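PDB 2W39: putative laminarinase from Phanerochaete chrysosporium, which probably hydrolyses beta-1,3-linked and mixed-linkage glucans such as laminarin and lichenin, as a secreted family 16 glycoside hydrolase of a white-rot fungus. Local coordinates for residues 12-17 against 289-294; 43-46 against 51-54; 94-99 against 268-273; 130-135 against 194-199; 142-147 against 165-170. One frame throughout, in Å; residues are numbered along the deposited sequence. Where two conformers were deposited one is given.

Contact 1: residues 12-17 against 289-294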
# COMPACT_ATOMS: atom_id res chain seq x y z
N SER A 12 -5.01 -18.66 -4.02
CA SER A 12 -6.23 -18.90 -3.25
C SER A 12 -6.04 -18.78 -1.73
O SER A 12 -7.02 -18.63 -1.00
CB SER A 12 -6.81 -20.27 -3.59
OG SER A 12 -5.91 -21.29 -3.20
N ALA A 13 -4.80 -18.83 -1.24
CA ALA A 13 -4.56 -18.69 0.20
C ALA A 13 -5.20 -17.42 0.75
O ALA A 13 -5.68 -17.40 1.88
CB ALA A 13 -3.06 -18.70 0.52
N PHE A 14 -5.16 -16.35 -0.03
CA PHE A 14 -5.68 -15.06 0.43
C PHE A 14 -7.17 -15.13 0.78
O PHE A 14 -7.64 -14.35 1.60
CB PHE A 14 -5.46 -13.98 -0.63
CG PHE A 14 -4.03 -13.55 -0.77
CD1 PHE A 14 -3.51 -12.54 0.05
CD2 PHE A 14 -3.21 -14.12 -1.73
CE1 PHE A 14 -2.19 -12.10 -0.10
CE2 PHE A 14 -1.88 -13.71 -1.89
CZ PHE A 14 -1.37 -12.68 -1.07
N LEU A 15 -7.90 -16.07 0.17
CA LEU A 15 -9.34 -16.18 0.42
C LEU A 15 -9.64 -16.75 1.80
O LEU A 15 -10.75 -16.58 2.29
CB LEU A 15 -10.04 -17.01 -0.66
CG LEU A 15 -9.84 -16.48 -2.09
CD1 LEU A 15 -10.59 -17.38 -3.08
CD2 LEU A 15 -10.28 -15.02 -2.23
N SER A 16 -8.68 -17.41 2.44
CA SER A 16 -8.91 -17.88 3.81
C SER A 16 -8.18 -17.05 4.86
O SER A 16 -8.59 -17.04 6.01
CB SER A 16 -8.58 -19.36 3.97
OG SER A 16 -7.27 -19.64 3.56
N THR A 17 -7.13 -16.33 4.45
CA THR A 17 -6.27 -15.66 5.44
C THR A 17 -6.50 -14.15 5.52
O THR A 17 -5.98 -13.49 6.42
CB THR A 17 -4.80 -15.94 5.14
OG1 THR A 17 -4.49 -15.38 3.86
CG2 THR A 17 -4.50 -17.46 5.17
N TRP A 289 -4.37 -4.70 -8.98
CA TRP A 289 -3.20 -5.34 -8.40
C TRP A 289 -3.07 -6.73 -9.00
O TRP A 289 -4.06 -7.44 -9.13
CB TRP A 289 -3.41 -5.53 -6.90
CG TRP A 289 -3.40 -4.29 -6.04
CD1 TRP A 289 -4.49 -3.61 -5.56
CD2 TRP A 289 -2.25 -3.64 -5.51
NE1 TRP A 289 -4.08 -2.55 -4.78
CE2 TRP A 289 -2.71 -2.56 -4.72
CE3 TRP A 289 -0.87 -3.86 -5.62
CZ2 TRP A 289 -1.83 -1.71 -4.03
CZ3 TRP A 289 0.00 -3.00 -4.95
CH2 TRP A 289 -0.48 -1.94 -4.17
N ASP A 290 -1.83 -7.14 -9.32
CA ASP A 290 -1.51 -8.54 -9.63
C ASP A 290 -0.36 -8.86 -8.69
O ASP A 290 0.74 -8.30 -8.83
CB ASP A 290 -1.12 -8.69 -11.11
CG ASP A 290 -0.68 -10.10 -11.47
OD1 ASP A 290 -0.31 -10.89 -10.58
OD2 ASP A 290 -0.66 -10.42 -12.69
N ILE A 291 -0.64 -9.71 -7.70
CA ILE A 291 0.30 -10.02 -6.63
C ILE A 291 0.70 -11.49 -6.74
O ILE A 291 -0.17 -12.38 -6.82
CB ILE A 291 -0.33 -9.68 -5.27
CG1 ILE A 291 -0.47 -8.15 -5.17
CG2 ILE A 291 0.51 -10.24 -4.12
CD1 ILE A 291 -1.44 -7.67 -4.09
N ALA A 292 2.00 -11.73 -6.80
CA ALA A 292 2.55 -13.08 -6.88
C ALA A 292 2.59 -13.76 -5.50
O ALA A 292 2.34 -14.97 -5.40
CB ALA A 292 3.95 -13.06 -7.50
N SER A 293 2.92 -12.99 -4.46
CA SER A 293 2.95 -13.52 -3.11
C SER A 293 3.04 -12.38 -2.12
O SER A 293 3.54 -11.28 -2.43
CB SER A 293 4.15 -14.46 -2.89
OG SER A 293 5.37 -13.78 -3.11
N VAL A 294 2.56 -12.66 -0.90
CA VAL A 294 2.87 -11.83 0.27
C VAL A 294 3.34 -12.80 1.34
O VAL A 294 2.64 -13.79 1.62
CB VAL A 294 1.67 -10.99 0.75
CG1 VAL A 294 2.03 -10.24 2.03
CG2 VAL A 294 1.23 -10.01 -0.34
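The phenyl ring of F14 meets V294 with its rim: CZ lies 3.8 Å from V294 CG2, and that methyl sits close to the plane of the ring, at its edge. Here a short helix packs on a beta-sandwich, lying against the C-terminal strand, 288-297. The two side chains stand at about a right angle, and F14 CE1 comes within 4.0 Å of the same V294 CG2, which gives the methyl two aromatic carbons to rest on. A second, looser contact runs from F14 CZ to I291 CG2 at 4.3 Å, approaching obliquely. No hydrogen bond joins the segments; the contact is wholly apolar and lies among buried residues.

Further out, the ring of F14 meets that of F18 and also touches L52, while V294 touches W9 and F87. I291 and V294 both point at the helix although three positions apart, because A292 and S293 together face D88 in a classic beta bulge that breaks the usual alternation and turns the strand through a corner. On the other side F14 is carried by a short helical turn whose backbone closes on A13 O, which accepts from S16 N, T17 N and a side-chain hydroxyl: T17 OG1 donates to A13 O over 3.1 Å, from 50° above the carbonyl plane.

Contact 2: residues 43-46 against 51-54; sequences NLTY and TLIL. With NAG (2-acetamido-2-deoxy-beta-D-glucopyranose), chain C.
Y46 lays one face of its ring over the first sugar of an N-linked glycan: NAG C5 stands 3.8 Å above the ring plane of Y46, over its centre, a CH-pi contact of the kind often made between pyranose and aromatic. The ring projects from a beta hairpin, strands 45-48 and 51-55, and the sugar reaches it from N43, just ahead of the hairpin, through the covalent bond from N43 ND2 to NAG C1. N43 leaves the preceding helix in a Schellman motif with positive phi (57°), and its carbonyl and the sugar both bond to R55. With CG anti to the backbone N, chi1 175°, the Y46 ring is carried out over the glycan, and I53 follows it on the same face of the sheet. I53 CG1 touches both, 4.0 Å from Y46 CD2 and 4.1 Å from NAG C6.

The opposite face, bearing T45 and L54, turns inward. These two side chains lie side by side and point the same way, L54 CD2 being 3.7 Å from T45 OG1, whose hydroxyl is hydrogen-bonded to H20. V72 lies against both and F14 against L52, placing this face in the interior.

Y46 and I53 form the antiparallel hydrogen-bonded pair: Y46 N donates to I53 O at 2.9 Å, and I53 N returns a nearly straight bond to Y46 O at 2.7 Å.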
# COMPACT_ATOMS: atom_id res chain seq x y z
N ASN A 43 -15.86 -11.05 -10.17
CA ASN A 43 -14.48 -11.18 -10.65
C ASN A 43 -13.63 -9.94 -10.38
O ASN A 43 -12.72 -9.60 -11.15
CB ASN A 43 -14.41 -11.61 -12.12
CG ASN A 43 -13.11 -12.35 -12.47
OD1 ASN A 43 -12.46 -12.95 -11.61
ND2 ASN A 43 -12.75 -12.30 -13.76
N LEU A 44 -13.92 -9.29 -9.25
CA LEU A 44 -13.07 -8.20 -8.78
C LEU A 44 -11.90 -8.72 -7.96
O LEU A 44 -10.88 -8.05 -7.81
CB LEU A 44 -13.89 -7.21 -7.97
CG LEU A 44 -15.07 -6.62 -8.76
CD1 LEU A 44 -15.85 -5.68 -7.89
CD2 LEU A 44 -14.61 -5.91 -10.04
N THR A 45 -12.07 -9.91 -7.40
CA THR A 45 -10.97 -10.64 -6.78
C THR A 45 -10.88 -11.96 -7.51
O THR A 45 -11.90 -12.64 -7.72
CB THR A 45 -11.24 -10.88 -5.30
OG1 THR A 45 -11.23 -9.60 -4.66
CG2 THR A 45 -10.18 -11.79 -4.64
N TYR A 46 -9.66 -12.33 -7.90
CA TYR A 46 -9.39 -13.57 -8.61
C TYR A 46 -8.16 -14.13 -7.93
O TYR A 46 -7.13 -13.46 -7.88
CB TYR A 46 -9.14 -13.26 -10.09
CG TYR A 46 -8.74 -14.44 -10.93
CD1 TYR A 46 -9.70 -15.32 -11.41
CD2 TYR A 46 -7.41 -14.67 -11.25
CE1 TYR A 46 -9.35 -16.41 -12.19
CE2 TYR A 46 -7.05 -15.76 -12.04
CZ TYR A 46 -8.03 -16.62 -12.50
OH TYR A 46 -7.70 -17.71 -13.28
N THR A 51 -1.30 -16.38 -8.59
CA THR A 51 -1.79 -15.04 -8.88
C THR A 51 -2.95 -14.65 -7.98
O THR A 51 -3.91 -15.41 -7.80
CB THR A 51 -2.25 -14.96 -10.35
OG1 THR A 51 -1.11 -15.15 -11.20
CG2 THR A 51 -2.84 -13.59 -10.66
N LEU A 52 -2.86 -13.43 -7.44
CA LEU A 52 -3.99 -12.75 -6.83
C LEU A 52 -4.21 -11.48 -7.63
O LEU A 52 -3.30 -10.64 -7.74
CB LEU A 52 -3.70 -12.41 -5.38
CG LEU A 52 -4.77 -11.58 -4.66
CD1 LEU A 52 -5.99 -12.39 -4.36
CD2 LEU A 52 -4.22 -10.89 -3.39
N ILE A 53 -5.41 -11.34 -8.18
CA ILE A 53 -5.83 -10.08 -8.80
C ILE A 53 -6.88 -9.41 -7.93
O ILE A 53 -7.84 -10.06 -7.48
CB ILE A 53 -6.45 -10.32 -10.20
CG1 ILE A 53 -5.53 -11.10 -11.14
CG2 ILE A 53 -6.98 -9.01 -10.83
CD1 ILE A 53 -4.25 -10.42 -11.37
N LEU A 54 -6.68 -8.12 -7.68
CA LEU A 54 -7.65 -7.28 -6.97
C LEU A 54 -7.89 -6.11 -7.90
O LEU A 54 -6.95 -5.39 -8.23
CB LEU A 54 -7.08 -6.74 -5.65
CG LEU A 54 -6.56 -7.80 -4.68
CD1 LEU A 54 -5.83 -7.13 -3.53
CD2 LEU A 54 -7.69 -8.73 -4.17
C1 NAG C . -11.61 -13.11 -14.12
C2 NAG C . -11.86 -13.67 -15.54
C3 NAG C . -10.59 -14.27 -16.15
C4 NAG C . -9.36 -13.39 -15.94
C5 NAG C . -9.25 -13.02 -14.46
C6 NAG C . -8.00 -12.19 -14.17
C7 NAG C . -13.97 -14.79 -16.23
C8 NAG C . -14.80 -16.02 -16.02
N2 NAG C . -12.87 -14.71 -15.47
O3 NAG C . -10.76 -14.50 -17.54
O4 NAG C . -8.21 -14.08 -16.36
O5 NAG C . -10.43 -12.32 -14.09
O6 NAG C . -8.05 -10.94 -14.84
O7 NAG C . -14.32 -13.94 -17.05

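Contact 3: residues 94-99 against 268-273; sequences QGCGTW and GCPGSC. With BGC (beta-D-glucopyranose), chain B; LGC (D-glucono-1,5-lactone), chain D.
C96 and C269, which bury the most surface here, are joined by a disulfide, C96 SG to C269 SG at 2.1 Å, with a dihedral of -86° about the S-S bond, close to the relaxed quarter turn. Each sulfur lies anti to its own carbonyl carbon, and F264 packs against both cysteines. P270 adds only a light touch, its CD 4.4 Å from C96 SG.

Beside this bridge C273, itself in a disulfide with C254, brings its SG to 3.7 Å from G97 CA. A beta carbon on G97 would crowd that sulfur and also strike the carbonyl of C96. G97 takes the third place of a type II turn from G95 to T98, where positive phi (93°) is usual. G95 O closes the turn by accepting from T98 N at 3.1 Å and from T98 OG1 at 2.7 Å, the hydroxyl lying in the carbonyl plane on a lone pair.

Next comes W99, whose NE1 is hydrogen-bonded to E120 and lies 3.2 Å from LGC O6, and equally from BGC O6 of the glucose modelled in the same place. A disulfide-tied loop thus leads into a strand lining the sugar pocket of this family 16 beta-sandwich.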
# COMPACT_ATOMS: atom_id res chain seq x y z
N GLN A 94 -3.45 1.45 -11.92
CA GLN A 94 -3.16 2.73 -12.56
C GLN A 94 -4.44 3.30 -13.18
O GLN A 94 -5.41 2.59 -13.39
CB GLN A 94 -2.04 2.61 -13.60
CG GLN A 94 -2.39 1.72 -14.77
CD GLN A 94 -1.31 1.73 -15.82
OE1 GLN A 94 -0.19 1.25 -15.60
NE2 GLN A 94 -1.63 2.27 -16.99
N GLY A 95 -4.39 4.60 -13.43
CA GLY A 95 -5.47 5.35 -14.04
C GLY A 95 -5.75 6.63 -13.27
O GLY A 95 -5.52 6.72 -12.06
N CYS A 96 -6.25 7.64 -13.98
CA CYS A 96 -6.74 8.84 -13.33
C CYS A 96 -7.77 8.49 -12.26
O CYS A 96 -8.67 7.69 -12.50
CB CYS A 96 -7.36 9.76 -14.37
SG CYS A 96 -6.10 10.75 -15.26
N GLY A 97 -7.59 9.09 -11.08
CA GLY A 97 -8.50 8.88 -9.98
C GLY A 97 -8.10 7.77 -9.04
O GLY A 97 -8.64 7.67 -7.94
N THR A 98 -7.16 6.93 -9.44
CA THR A 98 -6.81 5.78 -8.61
C THR A 98 -5.98 6.15 -7.39
O THR A 98 -5.12 7.03 -7.46
CB THR A 98 -6.07 4.67 -9.40
OG1 THR A 98 -4.83 5.15 -9.92
CG2 THR A 98 -6.93 4.08 -10.52
N TRP A 99 -6.25 5.44 -6.30
CA TRP A 99 -5.53 5.62 -5.05
C TRP A 99 -5.35 4.23 -4.42
O TRP A 99 -6.13 3.81 -3.55
CB TRP A 99 -6.29 6.58 -4.15
CG TRP A 99 -5.63 6.90 -2.83
CD1 TRP A 99 -4.41 6.48 -2.35
CD2 TRP A 99 -6.20 7.71 -1.80
NE1 TRP A 99 -4.20 6.97 -1.08
CE2 TRP A 99 -5.28 7.73 -0.72
CE3 TRP A 99 -7.41 8.40 -1.68
CZ2 TRP A 99 -5.54 8.43 0.47
CZ3 TRP A 99 -7.66 9.09 -0.49
CH2 TRP A 99 -6.74 9.10 0.56
N GLY A 268 -2.89 16.11 -14.69
CA GLY A 268 -3.33 16.07 -16.09
C GLY A 268 -4.66 15.37 -16.32
O GLY A 268 -5.07 15.17 -17.46
N CYS A 269 -5.34 15.00 -15.23
CA CYS A 269 -6.61 14.30 -15.36
C CYS A 269 -7.74 15.31 -15.62
O CYS A 269 -7.76 16.38 -15.01
CB CYS A 269 -6.87 13.47 -14.11
SG CYS A 269 -5.60 12.20 -13.84
N PRO A 270 -8.67 14.97 -16.54
CA PRO A 270 -9.71 15.91 -16.98
C PRO A 270 -10.95 15.99 -16.10
O PRO A 270 -11.44 14.96 -15.62
CB PRO A 270 -10.10 15.38 -18.36
CG PRO A 270 -9.90 13.89 -18.25
CD PRO A 270 -8.76 13.69 -17.28
N GLY A 271 -11.47 17.20 -15.91
CA GLY A 271 -12.73 17.41 -15.23
C GLY A 271 -12.66 17.11 -13.74
O GLY A 271 -11.64 17.37 -13.09
N SER A 272 -13.77 16.62 -13.20
CA SER A 272 -13.79 16.26 -11.79
C SER A 272 -13.50 14.77 -11.65
O SER A 272 -13.87 13.94 -12.51
CB SER A 272 -15.11 16.61 -11.08
OG SER A 272 -16.05 15.55 -11.14
N CYS A 273 -12.86 14.41 -10.55
CA CYS A 273 -12.52 13.02 -10.32
C CYS A 273 -13.77 12.15 -10.26
O CYS A 273 -13.81 11.07 -10.87
CB CYS A 273 -11.69 12.91 -9.04
SG CYS A 273 -11.02 11.26 -8.78
C2 BGC B . -4.29 7.42 5.16
C3 BGC B . -5.27 6.28 5.40
C4 BGC B . -5.51 5.56 4.08
C5 BGC B . -4.20 4.87 3.72
C6 BGC B . -4.34 4.03 2.46
C1 BGC B . -3.13 7.10 4.20
O1 BGC B . -3.04 8.14 3.21
O2 BGC B . -3.75 7.86 6.42
O3 BGC B . -6.51 6.77 5.95
O4 BGC B . -6.56 4.61 4.18
O5 BGC B . -3.15 5.83 3.52
O6 BGC B . -4.22 4.87 1.30
C1 LGC D . -3.24 7.01 4.73
C2 LGC D . -4.45 7.29 5.56
O5 LGC D . -3.09 5.79 3.93
O1 LGC D . -2.33 7.82 4.70
O2 LGC D . -4.08 7.58 6.92
C3 LGC D . -5.45 6.13 5.49
O3 LGC D . -6.76 6.59 5.88
C4 LGC D . -5.48 5.56 4.07
O4 LGC D . -6.58 4.67 3.90
C5 LGC D . -4.16 4.84 3.86
C6 LGC D . -4.03 4.09 2.53
O6 LGC D . -4.27 4.94 1.40

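Contact 4: residues 130-135 against 194-199; sequences MTLHTG and SFIKVW. With LGC (D-glucono-1,5-lactone), chain D; BGC (beta-D-glucopyranose), chain B.
M130 and V198 cross obliquely, while L132 and I196 reach toward each other tip to tip: two pairs that fill the space between the facing sheets of the beta-sandwich. The strand 129-133 belongs to one layer and 195-202 to the other, and their backbones stay too far apart for hydrogen bonds. M130 is bent at both chi2 (141°) and chi3 (-66°), which brings its sulfur up against a valine methyl, M130 SD to V198 CG1 at 3.6 Å. M130 CG is 3.9 Å from V198 CG1. In the second pair only the ends meet, L132 CD2 and I196 CD1 at 3.9 Å. V116 touches L132 and I196 alike, and F231 packs on L132 from the second layer.

T131 and H133 alternate onto the other side of their strand, where H133 enters the sugar pocket. ND1 is hydrogen-bonded to N162 OD1, and a weak bond links NE2 to D117. In the lactone model LGC O1 is 2.8 Å from H133 NE2. A phenylalanine in place of H133 would probably leave N162 OD1 without its donor and LGC O1 without the nearby NE2. Over one imidazole face, near the rim, BGC O2 of the overlapping glucose lies 3.2 Å above the plane of H133, and LGC O2 3.6 Å.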
# COMPACT_ATOMS: atom_id res chain seq x y z
N MET A 130 6.26 6.30 1.19
CA MET A 130 6.26 5.41 2.35
C MET A 130 6.16 6.33 3.56
O MET A 130 6.95 7.27 3.70
CB MET A 130 7.54 4.59 2.37
CG MET A 130 7.59 3.64 1.15
SD MET A 130 9.22 3.46 0.38
CE MET A 130 9.46 5.14 -0.26
N THR A 131 5.17 6.09 4.42
CA THR A 131 4.76 7.10 5.40
C THR A 131 4.31 6.44 6.68
O THR A 131 3.62 5.41 6.66
CB THR A 131 3.57 7.91 4.82
OG1 THR A 131 3.91 8.39 3.51
CG2 THR A 131 3.21 9.09 5.69
N LEU A 132 4.66 7.07 7.81
CA LEU A 132 4.04 6.67 9.08
C LEU A 132 3.02 7.71 9.51
O LEU A 132 3.23 8.92 9.32
CB LEU A 132 5.05 6.53 10.22
CG LEU A 132 6.30 5.69 9.95
CD1 LEU A 132 7.10 5.54 11.22
CD2 LEU A 132 5.97 4.33 9.36
N HIS A 133 1.94 7.24 10.11
CA HIS A 133 0.96 8.11 10.77
C HIS A 133 0.81 7.61 12.19
O HIS A 133 0.58 6.42 12.40
CB HIS A 133 -0.41 8.01 10.09
CG HIS A 133 -0.41 8.32 8.63
ND1 HIS A 133 -1.08 9.40 8.09
CD2 HIS A 133 0.14 7.67 7.57
CE1 HIS A 133 -0.92 9.41 6.78
NE2 HIS A 133 -0.18 8.37 6.44
N THR A 134 0.96 8.51 13.16
CA THR A 134 0.95 8.15 14.57
C THR A 134 0.19 9.20 15.36
O THR A 134 -0.24 10.23 14.83
CB THR A 134 2.39 8.06 15.14
OG1 THR A 134 2.98 9.37 15.15
CG2 THR A 134 3.27 7.12 14.34
N GLY A 135 0.06 8.93 16.65
CA GLY A 135 -0.29 9.97 17.62
C GLY A 135 0.90 10.82 18.02
O GLY A 135 1.96 10.84 17.38
N SER A 194 12.73 -0.66 17.38
CA SER A 194 13.68 0.41 17.16
C SER A 194 13.53 1.19 15.86
O SER A 194 14.07 2.27 15.75
CB SER A 194 15.11 -0.14 17.21
OG SER A 194 15.47 -0.62 18.49
N PHE A 195 12.84 0.64 14.87
CA PHE A 195 12.72 1.29 13.58
C PHE A 195 11.67 0.62 12.73
O PHE A 195 11.25 -0.52 12.99
CB PHE A 195 14.07 1.29 12.81
CG PHE A 195 14.62 -0.08 12.50
CD1 PHE A 195 14.04 -0.89 11.52
CD2 PHE A 195 15.75 -0.54 13.17
CE1 PHE A 195 14.57 -2.17 11.23
CE2 PHE A 195 16.28 -1.81 12.88
CZ PHE A 195 15.68 -2.60 11.91
N ILE A 196 11.28 1.34 11.69
CA ILE A 196 10.61 0.75 10.52
C ILE A 196 11.46 1.07 9.30
O ILE A 196 11.94 2.20 9.15
CB ILE A 196 9.16 1.29 10.40
CG1 ILE A 196 8.30 0.70 11.53
CG2 ILE A 196 8.56 0.94 9.02
CD1 ILE A 196 6.95 1.35 11.71
N LYS A 197 11.65 0.06 8.45
CA LYS A 197 12.37 0.21 7.18
C LYS A 197 11.50 -0.32 6.05
O LYS A 197 10.81 -1.33 6.22
CB LYS A 197 13.68 -0.58 7.19
CG LYS A 197 14.76 0.03 8.08
CD LYS A 197 15.98 -0.86 8.19
CE LYS A 197 16.97 -0.27 9.20
NZ LYS A 197 18.17 -1.13 9.37
N VAL A 198 11.57 0.34 4.90
CA VAL A 198 10.97 -0.19 3.68
C VAL A 198 12.06 -0.23 2.61
O VAL A 198 12.81 0.74 2.44
CB VAL A 198 9.79 0.68 3.17
CG1 VAL A 198 9.21 0.14 1.88
CG2 VAL A 198 8.69 0.81 4.22
N TRP A 199 12.10 -1.35 1.88
CA TRP A 199 12.96 -1.46 0.70
C TRP A 199 12.07 -1.66 -0.52
O TRP A 199 11.12 -2.47 -0.48
CB TRP A 199 13.85 -2.69 0.77
CG TRP A 199 14.92 -2.73 1.81
CD1 TRP A 199 16.25 -2.49 1.62
CD2 TRP A 199 14.77 -3.09 3.19
NE1 TRP A 199 16.94 -2.66 2.80
CE2 TRP A 199 16.05 -3.03 3.78
CE3 TRP A 199 13.67 -3.48 3.98
CZ2 TRP A 199 16.27 -3.35 5.13
CZ3 TRP A 199 13.88 -3.79 5.31
CH2 TRP A 199 15.17 -3.72 5.87
C1 LGC D . -3.24 7.01 4.73
C2 LGC D . -4.45 7.29 5.56
O5 LGC D . -3.09 5.79 3.93
O1 LGC D . -2.33 7.82 4.70
O2 LGC D . -4.08 7.58 6.92
C3 LGC D . -5.45 6.13 5.49
O3 LGC D . -6.76 6.59 5.88
C4 LGC D . -5.48 5.56 4.07
O4 LGC D . -6.58 4.67 3.90
C5 LGC D . -4.16 4.84 3.86
C6 LGC D . -4.03 4.09 2.53
O6 LGC D . -4.27 4.94 1.40
C2 BGC B . -4.29 7.42 5.16
C3 BGC B . -5.27 6.28 5.40
C4 BGC B . -5.51 5.56 4.08
C5 BGC B . -4.20 4.87 3.72
C6 BGC B . -4.34 4.03 2.46
C1 BGC B . -3.13 7.10 4.20
O1 BGC B . -3.04 8.14 3.21
O2 BGC B . -3.75 7.86 6.42
O3 BGC B . -6.51 6.77 5.95
O4 BGC B . -6.56 4.61 4.18
O5 BGC B . -3.15 5.83 3.52
O6 BGC B . -4.22 4.87 1.30

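Contact 5: residues 142-147 against 165-170; sequences ASRTMT and CGVQAP
R144 NH2 donates to a bound water at 2.8 Å, and the same water lies 2.9 Å from G166 O, so that a bridge spans the two segments. The water sits in the plane of the guanidinium, at its edge. Other partners fix the rotation of that group: NE bonds to the carbonyl of F230, while NH1 bonds to both N153 OD1 and the carbonyl of P141. After a bend at chi2 (-85°) the arginine chain runs out extended, and NH2 comes to 3.6 Å from V167 CG2.

The methyl end of M146 covers one face of the guanidinium, CE standing 3.6 Å above its plane over the centre. M146 and V167 approach end to end, with M146 CE 4.0 Å from V167 CG2. V167 belongs to strand 165-168, which runs between 129-133 and 149-152 in one layer of the beta-sandwich; its side chain also packs on A229 and F231 of the other layer, and the loop 142-147 closes over this end of the interior. Shortening M146 to alanine is likely to open a gap beside the V167 methyls and strip the apolar cover from one guanidinium face.

Nearer the surface T147 rests on the ring of P170. T147 O is 3.7 Å from P170 CB, and T147 OG1 lies 3.8 Å from P170 CG.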
# COMPACT_ATOMS: atom_id res chain seq x y z
N ALA A 142 16.30 14.88 10.47
CA ALA A 142 16.45 15.46 9.13
C ALA A 142 17.31 14.59 8.22
O ALA A 142 17.05 14.51 7.01
CB ALA A 142 17.04 16.86 9.23
N SER A 143 18.32 13.94 8.80
CA SER A 143 19.23 13.09 8.04
C SER A 143 19.28 11.71 8.68
O SER A 143 19.54 11.58 9.87
CB SER A 143 20.63 13.72 8.01
OG SER A 143 21.53 12.95 7.25
N ARG A 144 19.02 10.68 7.87
CA ARG A 144 19.24 9.31 8.29
C ARG A 144 19.46 8.45 7.06
O ARG A 144 19.08 8.82 5.95
CB ARG A 144 18.08 8.79 9.17
CG ARG A 144 16.74 8.54 8.47
CD ARG A 144 15.86 9.77 8.34
NE ARG A 144 14.50 9.33 8.04
CZ ARG A 144 13.46 10.13 7.80
NH1 ARG A 144 13.59 11.46 7.86
NH2 ARG A 144 12.28 9.58 7.51
N THR A 145 20.07 7.31 7.26
CA THR A 145 20.54 6.50 6.15
C THR A 145 19.40 5.77 5.43
O THR A 145 18.79 4.83 5.96
CB THR A 145 21.64 5.55 6.64
OG1 THR A 145 22.77 6.36 6.97
CG2 THR A 145 22.06 4.58 5.56
N MET A 146 19.16 6.21 4.19
CA MET A 146 18.14 5.63 3.33
C MET A 146 18.39 6.16 1.93
O MET A 146 19.11 7.15 1.76
CB MET A 146 16.74 6.02 3.81
CG MET A 146 16.46 7.51 3.77
SD MET A 146 14.95 7.87 4.67
CE MET A 146 14.83 9.64 4.42
N THR A 147 17.81 5.51 0.92
CA THR A 147 17.98 5.99 -0.45
C THR A 147 16.92 7.00 -0.88
O THR A 147 17.12 7.76 -1.84
CB THR A 147 18.01 4.85 -1.45
OG1 THR A 147 16.71 4.25 -1.46
CG2 THR A 147 19.06 3.80 -1.10
N CYS A 165 4.62 11.28 8.47
CA CYS A 165 6.01 11.54 8.11
C CYS A 165 6.37 10.63 6.94
O CYS A 165 6.32 9.41 7.06
CB CYS A 165 6.95 11.30 9.28
SG CYS A 165 6.78 9.66 10.05
N GLY A 166 6.66 11.25 5.81
CA GLY A 166 6.78 10.54 4.53
C GLY A 166 8.18 10.53 3.95
O GLY A 166 9.00 11.41 4.25
N VAL A 167 8.42 9.55 3.09
CA VAL A 167 9.64 9.43 2.32
C VAL A 167 9.23 9.07 0.90
O VAL A 167 8.42 8.16 0.69
CB VAL A 167 10.55 8.32 2.89
CG1 VAL A 167 11.79 8.11 2.00
CG2 VAL A 167 10.98 8.64 4.32
N GLN A 168 9.80 9.78 -0.07
CA GLN A 168 9.59 9.49 -1.49
C GLN A 168 10.68 8.55 -2.01
O GLN A 168 11.87 8.81 -1.80
CB GLN A 168 9.63 10.80 -2.30
CG GLN A 168 8.60 11.84 -1.87
CD GLN A 168 7.24 11.61 -2.48
OE1 GLN A 168 6.27 11.32 -1.77
NE2 GLN A 168 7.15 11.74 -3.81
N ALA A 169 10.29 7.47 -2.69
CA ALA A 169 11.27 6.58 -3.33
C ALA A 169 12.09 7.33 -4.39
O ALA A 169 11.58 8.29 -4.99
CB ALA A 169 10.60 5.39 -3.94
N PRO A 170 13.34 6.92 -4.62
CA PRO A 170 14.20 7.67 -5.53
C PRO A 170 13.98 7.43 -7.00
O PRO A 170 14.51 8.19 -7.81
CB PRO A 170 15.61 7.21 -5.13
CG PRO A 170 15.40 5.81 -4.61
CD PRO A 170 14.09 5.87 -3.90
O HOH W 1 10.05 11.24 7.00

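Contacts 1 and 4 are pure apolar core packing, one seating a helix on a sheet and the other filling the space between layers. Contact 2 is a mostly buried hairpin joined by backbone bonds, with a glycan on its outer face; contact 5 is the surface contact, with a water-bridged arginine. Contact 3, largely buried, is the only one whose two segments are joined to each other by a disulfide. Neighbouring strands couple two pairs: W289 and I291 of contact 1 bond through their backbones to L54 and L52 of contact 2, as M130 and L132 of contact 4 do to V167 and C165 of contact 5. Contacts 3 and 4 approach the same sugar through W99 and H133.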